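PDB 7KWD: alkaline phosphatase from Thermus thermophilus, which probably hydrolyses phosphate monoesters as a homodimer, using an active site that holds two zinc ions and one magnesium ion. Local coordinates for residues A27-P32 with G453-H459; Q65-L71 with L291-L297; Q337-L342 with K420-I426; F349-L353 with P405-A410; V375-E381 with A412-R416. One frame throughout, in Å; residues are numbered along the deposited sequence.

Interaction 1 (A27-P32 with G453-H459); sequences ALQNQP and GLVDNTH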
# COMPACT_ATOMS: atom_id res chain seq x y z
N ALA A 27 -17.71 -4.91 -0.54
CA ALA A 27 -16.84 -5.36 -1.62
C ALA A 27 -17.18 -6.77 -2.04
O ALA A 27 -16.99 -7.15 -3.21
CB ALA A 27 -15.37 -5.28 -1.20
N LEU A 28 -17.71 -7.56 -1.13
CA LEU A 28 -18.04 -8.94 -1.48
C LEU A 28 -19.13 -8.99 -2.53
O LEU A 28 -19.10 -9.85 -3.42
CB LEU A 28 -18.45 -9.69 -0.22
CG LEU A 28 -18.60 -11.20 -0.33
CD1 LEU A 28 -17.53 -11.92 -1.14
CD2 LEU A 28 -18.64 -11.68 1.13
N GLN A 29 -20.08 -8.05 -2.49
CA GLN A 29 -21.15 -8.02 -3.46
C GLN A 29 -20.79 -7.21 -4.71
O GLN A 29 -21.64 -7.02 -5.58
CB GLN A 29 -22.42 -7.48 -2.81
CG GLN A 29 -22.92 -8.32 -1.62
CD GLN A 29 -23.28 -9.76 -2.00
OE1 GLN A 29 -22.96 -10.72 -1.29
NE2 GLN A 29 -23.96 -9.91 -3.12
N ASN A 30 -19.55 -6.75 -4.80
CA ASN A 30 -19.05 -6.06 -6.00
C ASN A 30 -18.43 -7.12 -6.88
O ASN A 30 -17.29 -7.54 -6.65
CB ASN A 30 -18.04 -4.98 -5.65
CG ASN A 30 -17.47 -4.31 -6.89
OD1 ASN A 30 -18.16 -4.18 -7.89
ND2 ASN A 30 -16.22 -3.91 -6.83
N GLN A 31 -19.19 -7.61 -7.86
CA GLN A 31 -18.85 -8.79 -8.66
C GLN A 31 -18.94 -8.43 -10.13
O GLN A 31 -19.77 -8.96 -10.88
CB GLN A 31 -19.78 -9.96 -8.31
CG GLN A 31 -19.56 -10.41 -6.88
CD GLN A 31 -20.30 -11.68 -6.49
OE1 GLN A 31 -20.81 -12.43 -7.33
NE2 GLN A 31 -20.33 -11.94 -5.19
N PRO A 32 -18.07 -7.55 -10.58
CA PRO A 32 -18.17 -7.08 -11.96
C PRO A 32 -17.87 -8.19 -12.95
O PRO A 32 -17.02 -9.04 -12.73
CB PRO A 32 -17.10 -5.97 -12.04
CG PRO A 32 -16.13 -6.33 -10.97
CD PRO A 32 -16.98 -6.88 -9.85
N GLY A 453 -13.04 -1.67 -9.53
CA GLY A 453 -13.07 -1.19 -8.18
C GLY A 453 -12.45 -2.18 -7.22
O GLY A 453 -11.50 -2.92 -7.55
N LEU A 454 -12.96 -2.16 -5.98
CA LEU A 454 -12.47 -2.99 -4.88
C LEU A 454 -13.35 -4.21 -4.82
O LEU A 454 -14.54 -4.08 -4.53
CB LEU A 454 -12.49 -2.26 -3.55
CG LEU A 454 -12.20 -3.15 -2.34
CD1 LEU A 454 -10.76 -3.67 -2.35
CD2 LEU A 454 -12.45 -2.43 -1.06
N VAL A 455 -12.78 -5.38 -5.11
CA VAL A 455 -13.52 -6.63 -5.10
C VAL A 455 -12.88 -7.55 -4.07
O VAL A 455 -11.81 -7.27 -3.55
CB VAL A 455 -13.56 -7.33 -6.47
CG1 VAL A 455 -14.16 -6.42 -7.52
CG2 VAL A 455 -12.19 -7.84 -6.87
N ASP A 456 -13.54 -8.65 -3.82
CA ASP A 456 -12.99 -9.65 -2.91
C ASP A 456 -12.08 -10.58 -3.69
O ASP A 456 -12.28 -10.80 -4.88
CB ASP A 456 -14.10 -10.44 -2.22
CG ASP A 456 -13.57 -11.29 -1.09
OD1 ASP A 456 -13.09 -10.70 -0.09
OD2 ASP A 456 -13.63 -12.53 -1.22
N ASN A 457 -11.06 -11.13 -3.01
CA ASN A 457 -10.17 -12.01 -3.76
C ASN A 457 -10.93 -13.20 -4.35
O ASN A 457 -10.54 -13.71 -5.41
CB ASN A 457 -8.96 -12.42 -2.90
CG ASN A 457 -9.31 -13.12 -1.58
OD1 ASN A 457 -10.47 -13.33 -1.21
ND2 ASN A 457 -8.26 -13.49 -0.86
N THR A 458 -12.05 -13.59 -3.74
CA THR A 458 -12.81 -14.70 -4.31
C THR A 458 -13.38 -14.35 -5.67
O THR A 458 -13.79 -15.23 -6.42
CB THR A 458 -13.97 -15.13 -3.42
OG1 THR A 458 -14.78 -13.99 -3.06
CG2 THR A 458 -13.43 -15.79 -2.16
N HIS A 459 -13.43 -13.07 -6.01
CA HIS A 459 -13.98 -12.72 -7.32
C HIS A 459 -13.07 -13.15 -8.45
O HIS A 459 -13.53 -13.31 -9.59
CB HIS A 459 -14.24 -11.24 -7.41
CG HIS A 459 -15.12 -10.88 -8.55
ND1 HIS A 459 -16.39 -11.40 -8.69
CD2 HIS A 459 -14.90 -10.12 -9.64
CE1 HIS A 459 -16.92 -10.94 -9.81
NE2 HIS A 459 -16.04 -10.16 -10.40
O HOH W 1 -16.21 -9.58 -4.98
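An irregular N-terminal segment is held against strand 454-456 and the start of the following helix, largely by side-chain-to-backbone hydrogen bonds. N30 ND2 donates to L454 O at 2.9 Å, almost in line, and also to L452 O. Further on, H459 NE2 donates to P32 O at 2.8 Å. That oxygen lies at the edge of the imidazole, while N30 O sits over one ring face. A water bridges the backbones between these points. It donates to N30 O (2.8 Å) and accepts from D456 N (3.1 Å). Strand 454-456 runs parallel to strand 80-84 in the large mixed sheet of the alkaline phosphatase fold; 27-32 packs on it without forming a strand. At the strand end, a type I turn runs from D456 to H459. D456 OD2 accepts from T458 N (3.2 Å), a capping bond before helix 459-468, and from T458 OG1 (2.6 Å). The other oxygen of D456 pairs with K107. A27 CB meets L454 CG at 4.0 Å, and P32 CD meets V455 CG1 at 3.7 Å. The contact is part of the dimer interface: A27 N bonds E72 of the second subunit, and N30 packs on its A76.

Interaction 2 (Q65-L71 with L291-L297); sequences QGRVLAL and LAADEVL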
# COMPACT_ATOMS: atom_id res chain seq x y z
N GLN A 65 17.26 2.85 -15.17
CA GLN A 65 17.33 2.15 -16.44
C GLN A 65 16.76 2.98 -17.57
O GLN A 65 16.76 2.51 -18.70
CB GLN A 65 16.60 0.81 -16.31
CG GLN A 65 17.20 -0.07 -15.18
CD GLN A 65 16.58 -1.46 -15.11
OE1 GLN A 65 15.45 -1.67 -15.54
NE2 GLN A 65 17.32 -2.42 -14.56
N GLY A 66 16.32 4.20 -17.30
CA GLY A 66 15.76 5.05 -18.35
C GLY A 66 14.65 4.40 -19.15
O GLY A 66 14.55 4.61 -20.36
N ARG A 67 13.81 3.60 -18.49
CA ARG A 67 12.71 2.90 -19.16
C ARG A 67 11.46 2.95 -18.28
O ARG A 67 11.55 3.02 -17.04
CB ARG A 67 13.07 1.42 -19.43
CG ARG A 67 13.37 0.69 -18.08
CD ARG A 67 13.75 -0.77 -18.17
NE ARG A 67 12.55 -1.56 -18.08
CZ ARG A 67 12.33 -2.53 -17.20
NH1 ARG A 67 13.24 -2.89 -16.31
NH2 ARG A 67 11.17 -3.16 -17.25
N VAL A 68 10.30 2.87 -18.92
CA VAL A 68 9.04 2.73 -18.20
C VAL A 68 8.76 1.25 -17.98
O VAL A 68 8.71 0.47 -18.92
CB VAL A 68 7.89 3.38 -18.98
CG1 VAL A 68 6.59 3.23 -18.23
CG2 VAL A 68 8.24 4.84 -19.23
N LEU A 69 8.58 0.86 -16.72
CA LEU A 69 8.20 -0.49 -16.36
C LEU A 69 6.97 -0.95 -17.12
O LEU A 69 5.98 -0.22 -17.22
CB LEU A 69 7.94 -0.48 -14.85
CG LEU A 69 7.93 -1.75 -14.03
CD1 LEU A 69 9.32 -2.29 -13.88
CD2 LEU A 69 7.33 -1.43 -12.68
N ALA A 70 7.02 -2.17 -17.65
CA ALA A 70 5.86 -2.67 -18.38
C ALA A 70 4.61 -2.67 -17.50
O ALA A 70 3.51 -2.35 -17.96
CB ALA A 70 6.12 -4.06 -18.94
N LEU A 71 4.76 -3.01 -16.23
CA LEU A 71 3.61 -3.01 -15.33
C LEU A 71 3.01 -1.60 -15.22
O LEU A 71 1.79 -1.45 -15.19
CB LEU A 71 4.00 -3.57 -13.96
CG LEU A 71 2.84 -3.76 -13.01
CD1 LEU A 71 1.71 -4.57 -13.64
CD2 LEU A 71 3.29 -4.36 -11.66
N LEU A 291 11.50 -6.96 -11.36
CA LEU A 291 12.00 -6.69 -12.70
C LEU A 291 12.01 -7.97 -13.53
O LEU A 291 11.70 -7.95 -14.72
CB LEU A 291 13.41 -6.08 -12.65
CG LEU A 291 13.50 -4.72 -11.98
CD1 LEU A 291 14.88 -4.12 -12.12
CD2 LEU A 291 12.51 -3.71 -12.56
N ALA A 292 12.29 -9.10 -12.91
CA ALA A 292 12.17 -10.36 -13.64
C ALA A 292 10.72 -10.63 -14.06
O ALA A 292 10.46 -11.14 -15.16
CB ALA A 292 12.67 -11.52 -12.78
N ALA A 293 9.77 -10.36 -13.17
CA ALA A 293 8.36 -10.48 -13.53
C ALA A 293 8.02 -9.55 -14.69
O ALA A 293 7.23 -9.91 -15.58
CB ALA A 293 7.48 -10.14 -12.33
N ASP A 294 8.62 -8.35 -14.71
CA ASP A 294 8.30 -7.39 -15.76
C ASP A 294 8.71 -7.92 -17.12
O ASP A 294 7.98 -7.75 -18.11
CB ASP A 294 8.96 -6.04 -15.46
CG ASP A 294 8.15 -4.86 -15.96
OD1 ASP A 294 7.03 -4.64 -15.44
OD2 ASP A 294 8.63 -4.17 -16.87
N GLU A 295 9.84 -8.60 -17.19
CA GLU A 295 10.23 -9.21 -18.47
C GLU A 295 9.21 -10.24 -18.90
O GLU A 295 8.94 -10.41 -20.09
CB GLU A 295 11.60 -9.86 -18.37
CG GLU A 295 12.74 -8.87 -18.25
CD GLU A 295 14.11 -9.57 -18.17
OE1 GLU A 295 14.88 -9.25 -17.24
OE2 GLU A 295 14.40 -10.44 -19.04
N VAL A 296 8.66 -10.98 -17.93
CA VAL A 296 7.65 -11.99 -18.24
C VAL A 296 6.38 -11.33 -18.75
O VAL A 296 5.77 -11.80 -19.72
CB VAL A 296 7.36 -12.86 -17.00
CG1 VAL A 296 6.15 -13.79 -17.25
CG2 VAL A 296 8.61 -13.70 -16.63
N LEU A 297 5.98 -10.23 -18.12
CA LEU A 297 4.80 -9.47 -18.54
C LEU A 297 4.87 -9.13 -20.01
O LEU A 297 3.87 -9.25 -20.73
CB LEU A 297 4.73 -8.21 -17.72
CG LEU A 297 3.43 -7.56 -17.33
CD1 LEU A 297 2.41 -8.55 -16.84
CD2 LEU A 297 3.80 -6.51 -16.25
O HOH W 2 12.56 -5.86 -16.29
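D294 takes up three donors from the 65-71 segment. Its OD2 accepts from A70 N at 2.7 Å, and its OD1 accepts from L71 N at 2.9 Å. R67 adds a salt bridge, with R67 NH2 2.8 Å from D294 OD2 near the guanidinium plane. R67 NH1 donates to Q65 OE1 at 2.6 Å, and more weakly to a water at 3.0 Å. That water donates to L291 O at 2.8 Å. The leucines pack around this polar centre. L69 CD1 touches L291 CD2 at 3.7 Å on one flank. On the other, L297 CD2 lies 3.7 Å from L71 CB and 4.3 Å from A70 CB. The contacting residues D294 and L297 are one turn apart, as are L291 and D294, so one face of helix 283-306 does the work. A293 and L297 also touch strand 40-46. R67 and V68 reach R21 and G22 of the second subunit. L69, at the N-cap position of helix 70-75, has no polar side-chain atom. D294 of helix 283-306 instead accepts from the first two amides, a side chain of one helix meeting the N-terminus of another in the alpha/beta fold.

Interaction 3 (Q337-L342 with K420-I426); sequences QGVDLL and KPDRPNI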
# COMPACT_ATOMS: atom_id res chain seq x y z
N GLN A 337 17.46 8.96 -3.30
CA GLN A 337 18.77 8.33 -3.15
C GLN A 337 18.65 6.84 -2.89
O GLN A 337 19.45 6.05 -3.38
CB GLN A 337 19.55 9.00 -2.02
CG GLN A 337 20.01 10.42 -2.31
CD GLN A 337 20.84 10.48 -3.58
OE1 GLN A 337 21.90 9.87 -3.66
NE2 GLN A 337 20.33 11.18 -4.58
N GLY A 338 17.63 6.44 -2.13
CA GLY A 338 17.46 5.03 -1.83
C GLY A 338 17.28 4.17 -3.06
O GLY A 338 17.62 2.99 -3.06
N VAL A 339 16.71 4.74 -4.12
CA VAL A 339 16.58 4.03 -5.37
C VAL A 339 17.95 3.85 -6.01
O VAL A 339 18.31 2.76 -6.46
CB VAL A 339 15.61 4.79 -6.30
CG1 VAL A 339 15.58 4.19 -7.69
CG2 VAL A 339 14.16 4.82 -5.67
N ASP A 340 18.72 4.93 -6.09
CA ASP A 340 20.08 4.81 -6.62
C ASP A 340 20.87 3.77 -5.85
O ASP A 340 21.60 2.97 -6.44
CB ASP A 340 20.80 6.15 -6.54
CG ASP A 340 20.12 7.23 -7.33
OD1 ASP A 340 19.45 6.91 -8.34
OD2 ASP A 340 20.28 8.40 -6.93
N LEU A 341 20.71 3.75 -4.53
CA LEU A 341 21.51 2.89 -3.66
C LEU A 341 21.19 1.40 -3.83
O LEU A 341 21.90 0.56 -3.27
CB LEU A 341 21.29 3.31 -2.21
CG LEU A 341 22.25 4.22 -1.45
CD1 LEU A 341 23.34 4.74 -2.32
CD2 LEU A 341 21.55 5.35 -0.73
N LEU A 342 20.16 1.06 -4.61
CA LEU A 342 19.92 -0.34 -4.93
C LEU A 342 20.78 -0.82 -6.07
O LEU A 342 21.01 -2.03 -6.18
CB LEU A 342 18.44 -0.56 -5.28
CG LEU A 342 17.44 -0.27 -4.16
CD1 LEU A 342 16.06 -0.86 -4.47
CD2 LEU A 342 17.91 -0.83 -2.82
N LYS A 420 21.12 13.00 3.95
CA LYS A 420 21.15 12.35 2.64
C LYS A 420 21.41 10.87 2.86
O LYS A 420 22.42 10.51 3.46
CB LYS A 420 22.22 12.98 1.76
CG LYS A 420 22.03 12.72 0.28
CD LYS A 420 22.98 13.60 -0.53
CE LYS A 420 22.88 13.36 -2.03
NZ LYS A 420 24.00 14.01 -2.79
N PRO A 421 20.51 9.98 2.44
CA PRO A 421 20.71 8.55 2.70
C PRO A 421 22.09 8.07 2.28
O PRO A 421 22.52 8.29 1.14
CB PRO A 421 19.59 7.87 1.89
CG PRO A 421 18.46 8.83 1.98
CD PRO A 421 19.11 10.26 2.00
N ASP A 422 22.79 7.45 3.23
CA ASP A 422 24.01 6.71 2.94
C ASP A 422 23.73 5.26 2.63
O ASP A 422 24.56 4.59 2.00
CB ASP A 422 24.99 6.80 4.11
CG ASP A 422 24.39 6.31 5.44
OD1 ASP A 422 23.18 6.56 5.71
OD2 ASP A 422 25.16 5.70 6.22
N ARG A 423 22.58 4.76 3.08
CA ARG A 423 22.07 3.44 2.75
C ARG A 423 20.60 3.59 2.44
O ARG A 423 19.98 4.61 2.80
CB ARG A 423 22.31 2.46 3.91
CG ARG A 423 23.72 2.58 4.49
CD ARG A 423 23.66 2.10 5.90
NE ARG A 423 24.98 1.79 6.43
CZ ARG A 423 25.18 1.39 7.68
NH1 ARG A 423 24.14 1.27 8.50
NH2 ARG A 423 26.40 1.11 8.11
N PRO A 424 19.99 2.63 1.76
CA PRO A 424 18.64 2.85 1.23
C PRO A 424 17.66 3.26 2.31
O PRO A 424 17.53 2.59 3.33
CB PRO A 424 18.27 1.49 0.62
CG PRO A 424 19.59 0.88 0.22
CD PRO A 424 20.55 1.32 1.34
N ASN A 425 16.97 4.39 2.08
CA ASN A 425 15.83 4.82 2.87
C ASN A 425 14.55 4.04 2.52
O ASN A 425 13.51 4.60 2.18
CB ASN A 425 15.61 6.32 2.71
CG ASN A 425 15.56 6.76 1.27
OD1 ASN A 425 16.48 6.50 0.49
ND2 ASN A 425 14.47 7.43 0.90
N ILE A 426 14.65 2.71 2.65
CA ILE A 426 13.53 1.78 2.52
C ILE A 426 13.38 1.05 3.85
O ILE A 426 14.31 0.38 4.31
CB ILE A 426 13.74 0.78 1.36
CG1 ILE A 426 14.13 1.53 0.09
CG2 ILE A 426 12.47 -0.04 1.11
CD1 ILE A 426 14.77 0.69 -0.97
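K420 opens the contact at the surface, its CE 3.9 Å from Q337 CD. P421 comes next, with P421 CB 4.1 Å from both Q337 CB and L341 CD2. The L341 methyl reaches over the backbone: L341 CD2 is 3.6 Å from P421 O and 3.7 Å from R423 C. D422 and R423 point away, D422 pairing with R416 and R423 with E381. P424 makes the segment's broadest contact. P424 CG rests 3.8 Å from L341 CB and 3.9 Å from L342 CD2, and P424 CA approaches G338 CA to 3.9 Å. N425, the centre of an inverse gamma turn, places OD1 2.9 Å from G338 N. A side chain on G338 would collide with that oxygen. N425 ND2 bonds Y326 O and S335 O. I426 CD1 ends the row, 3.9 Å from L342 CD2. The short helix 337-340 thus packs on the chain entering strand 426-428. L342 and I426 both lean on I56 of helix 51-65, with helix 283-306 alongside and strand 310-325 behind V339 and I426.

Interaction 4 (F349-L353 with P405-A410); sequences FEHML and PANTMA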
# COMPACT_ATOMS: atom_id res chain seq x y z
N PHE A 349 20.13 -11.28 0.77
CA PHE A 349 20.45 -11.74 2.12
C PHE A 349 20.56 -13.26 2.18
O PHE A 349 21.33 -13.80 2.98
CB PHE A 349 19.37 -11.27 3.10
CG PHE A 349 19.43 -9.79 3.46
CD1 PHE A 349 20.61 -9.07 3.34
CD2 PHE A 349 18.31 -9.14 3.94
CE1 PHE A 349 20.65 -7.74 3.70
CE2 PHE A 349 18.35 -7.81 4.29
CZ PHE A 349 19.53 -7.11 4.18
N GLU A 350 19.76 -13.97 1.39
CA GLU A 350 19.76 -15.43 1.40
C GLU A 350 21.08 -15.98 0.91
O GLU A 350 21.61 -16.95 1.46
CB GLU A 350 18.61 -15.95 0.54
CG GLU A 350 18.65 -17.43 0.19
CD GLU A 350 17.45 -17.87 -0.66
OE1 GLU A 350 17.61 -18.02 -1.89
OE2 GLU A 350 16.35 -18.03 -0.10
N HIS A 351 21.62 -15.35 -0.13
CA HIS A 351 22.90 -15.78 -0.67
C HIS A 351 24.03 -15.38 0.26
O HIS A 351 24.90 -16.20 0.57
CB HIS A 351 23.06 -15.19 -2.04
CG HIS A 351 24.32 -15.58 -2.73
ND1 HIS A 351 24.41 -16.71 -3.51
CD2 HIS A 351 25.52 -14.97 -2.80
CE1 HIS A 351 25.62 -16.77 -4.03
NE2 HIS A 351 26.31 -15.72 -3.62
N MET A 352 24.00 -14.15 0.76
CA MET A 352 24.94 -13.73 1.78
C MET A 352 24.98 -14.74 2.92
O MET A 352 26.05 -15.23 3.29
CB MET A 352 24.58 -12.34 2.30
CG MET A 352 24.81 -11.23 1.23
SD MET A 352 24.11 -9.59 1.64
CE MET A 352 25.11 -9.26 3.16
N LEU A 353 23.82 -15.08 3.48
CA LEU A 353 23.80 -16.04 4.59
C LEU A 353 24.44 -17.36 4.17
O LEU A 353 25.20 -17.97 4.93
CB LEU A 353 22.37 -16.26 5.05
CG LEU A 353 21.85 -15.61 6.32
CD1 LEU A 353 22.77 -14.55 6.89
CD2 LEU A 353 20.45 -15.00 6.10
N PRO A 405 17.74 -14.71 10.41
CA PRO A 405 18.32 -13.43 10.82
C PRO A 405 18.18 -12.27 9.81
O PRO A 405 18.67 -11.18 10.08
CB PRO A 405 19.80 -13.77 10.99
CG PRO A 405 20.04 -14.83 9.95
CD PRO A 405 18.75 -15.62 9.83
N ALA A 406 17.47 -12.49 8.70
CA ALA A 406 17.46 -11.50 7.63
C ALA A 406 16.99 -10.13 8.10
O ALA A 406 17.53 -9.10 7.67
CB ALA A 406 16.58 -11.97 6.48
N ASN A 407 15.96 -10.07 8.97
CA ASN A 407 15.45 -8.76 9.36
C ASN A 407 16.47 -8.01 10.22
O ASN A 407 16.53 -6.78 10.17
CB ASN A 407 14.12 -8.87 10.13
CG ASN A 407 12.92 -9.30 9.25
OD1 ASN A 407 11.81 -9.42 9.77
ND2 ASN A 407 13.13 -9.54 7.95
N THR A 408 17.26 -8.72 11.04
CA THR A 408 18.35 -8.04 11.73
C THR A 408 19.37 -7.52 10.73
O THR A 408 19.90 -6.41 10.87
CB THR A 408 19.01 -8.98 12.75
OG1 THR A 408 18.03 -9.40 13.72
CG2 THR A 408 20.14 -8.25 13.49
N MET A 409 19.63 -8.31 9.68
CA MET A 409 20.51 -7.83 8.61
C MET A 409 19.99 -6.52 8.03
O MET A 409 20.76 -5.58 7.79
CB MET A 409 20.62 -8.91 7.54
CG MET A 409 21.39 -10.14 8.03
SD MET A 409 21.40 -11.55 6.92
CE MET A 409 22.59 -11.02 5.68
N ALA A 410 18.68 -6.42 7.82
CA ALA A 410 18.14 -5.21 7.21
C ALA A 410 18.34 -4.02 8.13
O ALA A 410 18.80 -2.95 7.69
CB ALA A 410 16.66 -5.39 6.88
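Two short helices meet nearly at right angles, and M409 is the main bump between them. Segment axes 349-353 and 406-410 pass 10.9 Å apart at 106°, so large side chains fill the gap. M409 enters a hollow formed by F349, M352 and L353. Its CE is 3.6 Å from F349 CD1 and 4.0 Å from M352 CE. L353 CD1 presses on M409 SD at 3.3 Å. In return, the F349 ring lies along the surface offered by A406, M409 and A410. The two alanines let the ring come close: F349 CD2 is 4.2 Å from A406 CB, and F349 CE2 is 3.9 Å from A410 CB. L353 CD2 reaches P405 CG, 3.9 Å away. Helix 362-373 closes over M352, and K373 makes a cation-pi contact with F349. The N407 CA-to-CB bond points away, and N407 ND2 bonds H279 O, from a zinc ligand. M409 CB stands 3.9 Å from the F349 ring centroid, 8° off its normal, a CH-pi contact. M409 SD lies 4.8 Å from the F349 ring centroid, an oblique Met-aromatic contact. Fit and dispersion, rather than directed polar bonds, therefore join these two helices.

Interaction 5 (V375-E381 with A412-R416); sequences VDLEDAE and AMVQR
The 375-381 segment starts extended and turns into helix 379-391, while 412-416 leaves helix 406-412. Closest CA pairs are L377 with M413 (6.8 Å) and E381 with A412 (5.0 Å). V375 (phi/psi -120/140, chi1 t) points at the partner, V375 CG2 3.6 Å from M413 CE. M413, at -108/33, is the first residue to break its helix, and its rotamer is p, t, m. D376 stays extended (-110/97), its O 3.8 Å from R416 NH2 and hydrogen-bonded to R423. L377 (-76/144, rotamer m, t) presses CD2 to 3.0 Å from A412 O and 4.4 Å from A412 CB. E378 is the N-cap residue (-72/158). Its chi1 m, chi2 t side chain sends OE2 to R416 NH1, a salt bridge of 3.0 Å. R416 reaches it with chi angles m, t, m, t from a backbone at -115/-31, and its NE pairs with D422. D379 and A380 are helical and stand off. E381 (rotamer m, t) faces A412, CB to CB 4.3 Å. E381 OE1 accepts from E378 N at 2.9 Å and also pairs with R423. V414 and Q415, near-extended at -68/149 and -48/132, pack on R400 and V399 of the second subunit. The E381-to-E378 bond is the N3-to-N-cap half of a capping box, here at a helix start set against another helix's C-terminal end.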
# COMPACT_ATOMS: atom_id res chain seq x y z
N VAL A 375 27.53 -1.64 1.10
CA VAL A 375 27.30 -1.02 2.41
C VAL A 375 28.54 -1.23 3.26
O VAL A 375 29.15 -2.31 3.24
CB VAL A 375 26.06 -1.64 3.11
CG1 VAL A 375 26.05 -1.36 4.62
CG2 VAL A 375 24.77 -1.13 2.48
N ASP A 376 28.91 -0.19 4.02
CA ASP A 376 30.07 -0.21 4.92
C ASP A 376 29.53 -0.20 6.34
O ASP A 376 29.19 0.85 6.88
CB ASP A 376 31.00 0.98 4.67
CG ASP A 376 31.71 0.90 3.33
OD1 ASP A 376 32.19 -0.20 2.98
OD2 ASP A 376 31.76 1.94 2.63
N LEU A 377 29.45 -1.39 6.94
CA LEU A 377 28.89 -1.54 8.26
C LEU A 377 29.86 -1.08 9.35
O LEU A 377 31.07 -1.28 9.25
CB LEU A 377 28.54 -3.01 8.50
CG LEU A 377 27.23 -3.53 7.91
CD1 LEU A 377 27.08 -5.01 8.29
CD2 LEU A 377 26.05 -2.72 8.38
N GLU A 378 29.30 -0.49 10.40
CA GLU A 378 30.02 -0.27 11.63
C GLU A 378 30.22 -1.60 12.35
O GLU A 378 29.47 -2.57 12.17
CB GLU A 378 29.24 0.69 12.53
CG GLU A 378 29.14 2.12 12.04
CD GLU A 378 28.20 2.95 12.89
OE1 GLU A 378 28.10 2.66 14.10
OE2 GLU A 378 27.54 3.89 12.37
N ASP A 379 31.24 -1.62 13.23
CA ASP A 379 31.50 -2.79 14.06
C ASP A 379 30.24 -3.26 14.78
O ASP A 379 29.90 -4.44 14.75
CB ASP A 379 32.58 -2.48 15.11
CG ASP A 379 33.87 -2.01 14.49
OD1 ASP A 379 34.53 -1.15 15.11
OD2 ASP A 379 34.23 -2.50 13.41
N ALA A 380 29.54 -2.35 15.46
CA ALA A 380 28.40 -2.81 16.24
C ALA A 380 27.31 -3.41 15.36
O ALA A 380 26.50 -4.22 15.84
CB ALA A 380 27.81 -1.67 17.07
N GLU A 381 27.25 -3.01 14.09
CA GLU A 381 26.22 -3.52 13.20
C GLU A 381 26.59 -4.92 12.73
O GLU A 381 25.76 -5.83 12.77
CB GLU A 381 26.03 -2.55 12.02
CG GLU A 381 25.48 -1.17 12.44
CD GLU A 381 25.50 -0.16 11.31
OE1 GLU A 381 26.44 -0.23 10.49
OE2 GLU A 381 24.59 0.71 11.26
N ALA A 412 20.63 -3.81 10.38
CA ALA A 412 22.06 -3.56 10.47
C ALA A 412 22.52 -2.57 9.40
O ALA A 412 23.48 -1.82 9.64
CB ALA A 412 22.82 -4.89 10.37
N MET A 413 21.84 -2.53 8.24
CA MET A 413 22.21 -1.62 7.17
C MET A 413 21.21 -0.47 7.02
O MET A 413 20.99 0.02 5.91
CB MET A 413 22.38 -2.37 5.85
CG MET A 413 21.11 -2.99 5.29
SD MET A 413 21.51 -3.90 3.77
CE MET A 413 21.53 -2.61 2.56
N VAL A 414 20.63 -0.04 8.12
CA VAL A 414 19.69 1.08 8.09
C VAL A 414 20.43 2.36 7.75
O VAL A 414 21.61 2.53 8.04
CB VAL A 414 18.97 1.18 9.45
CG1 VAL A 414 19.96 1.49 10.55
CG2 VAL A 414 17.91 2.25 9.46
N GLN A 415 19.71 3.26 7.08
CA GLN A 415 20.13 4.64 6.90
C GLN A 415 20.60 5.25 8.21
O GLN A 415 19.92 5.15 9.24
CB GLN A 415 18.95 5.45 6.34
CG GLN A 415 19.28 6.88 5.87
CD GLN A 415 18.04 7.76 5.75
OE1 GLN A 415 16.91 7.27 5.62
NE2 GLN A 415 18.24 9.07 5.78
N ARG A 416 21.75 5.91 8.15
CA ARG A 416 22.30 6.64 9.29
C ARG A 416 22.38 8.14 9.05
O ARG A 416 22.25 8.93 9.98
CB ARG A 416 23.71 6.13 9.63
CG ARG A 416 23.80 4.67 10.00
CD ARG A 416 25.26 4.25 10.04
NE ARG A 416 25.85 4.32 8.71
CZ ARG A 416 27.15 4.19 8.44
NH1 ARG A 416 28.04 3.99 9.41
NH2 ARG A 416 27.56 4.27 7.18

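How the interactions relate
Interactions 3, 4 and 5 cluster in the region between strands 310-325 and 426-428, which has helices but no strand. Interaction 5 lies with its centre 13 Å from those of both others and touches each. R423 NH2 of interaction 3 forms a salt bridge with E381 OE1 at 2.7 Å, and F349 CZ of interaction 4 packs on M413 SD at 3.8 Å. Interactions 4 and 5 cross along the chain. Interaction 2 comes within about 8 Å of interaction 3, nearest atoms. Interaction 1 is remote, its centre 44 Å from that of interaction 5. The A406 side chain is about 7 Å from that of zinc ligand H279, and D456 about 12 Å from H318. Interactions 1, 2 and 5 touch the second subunit.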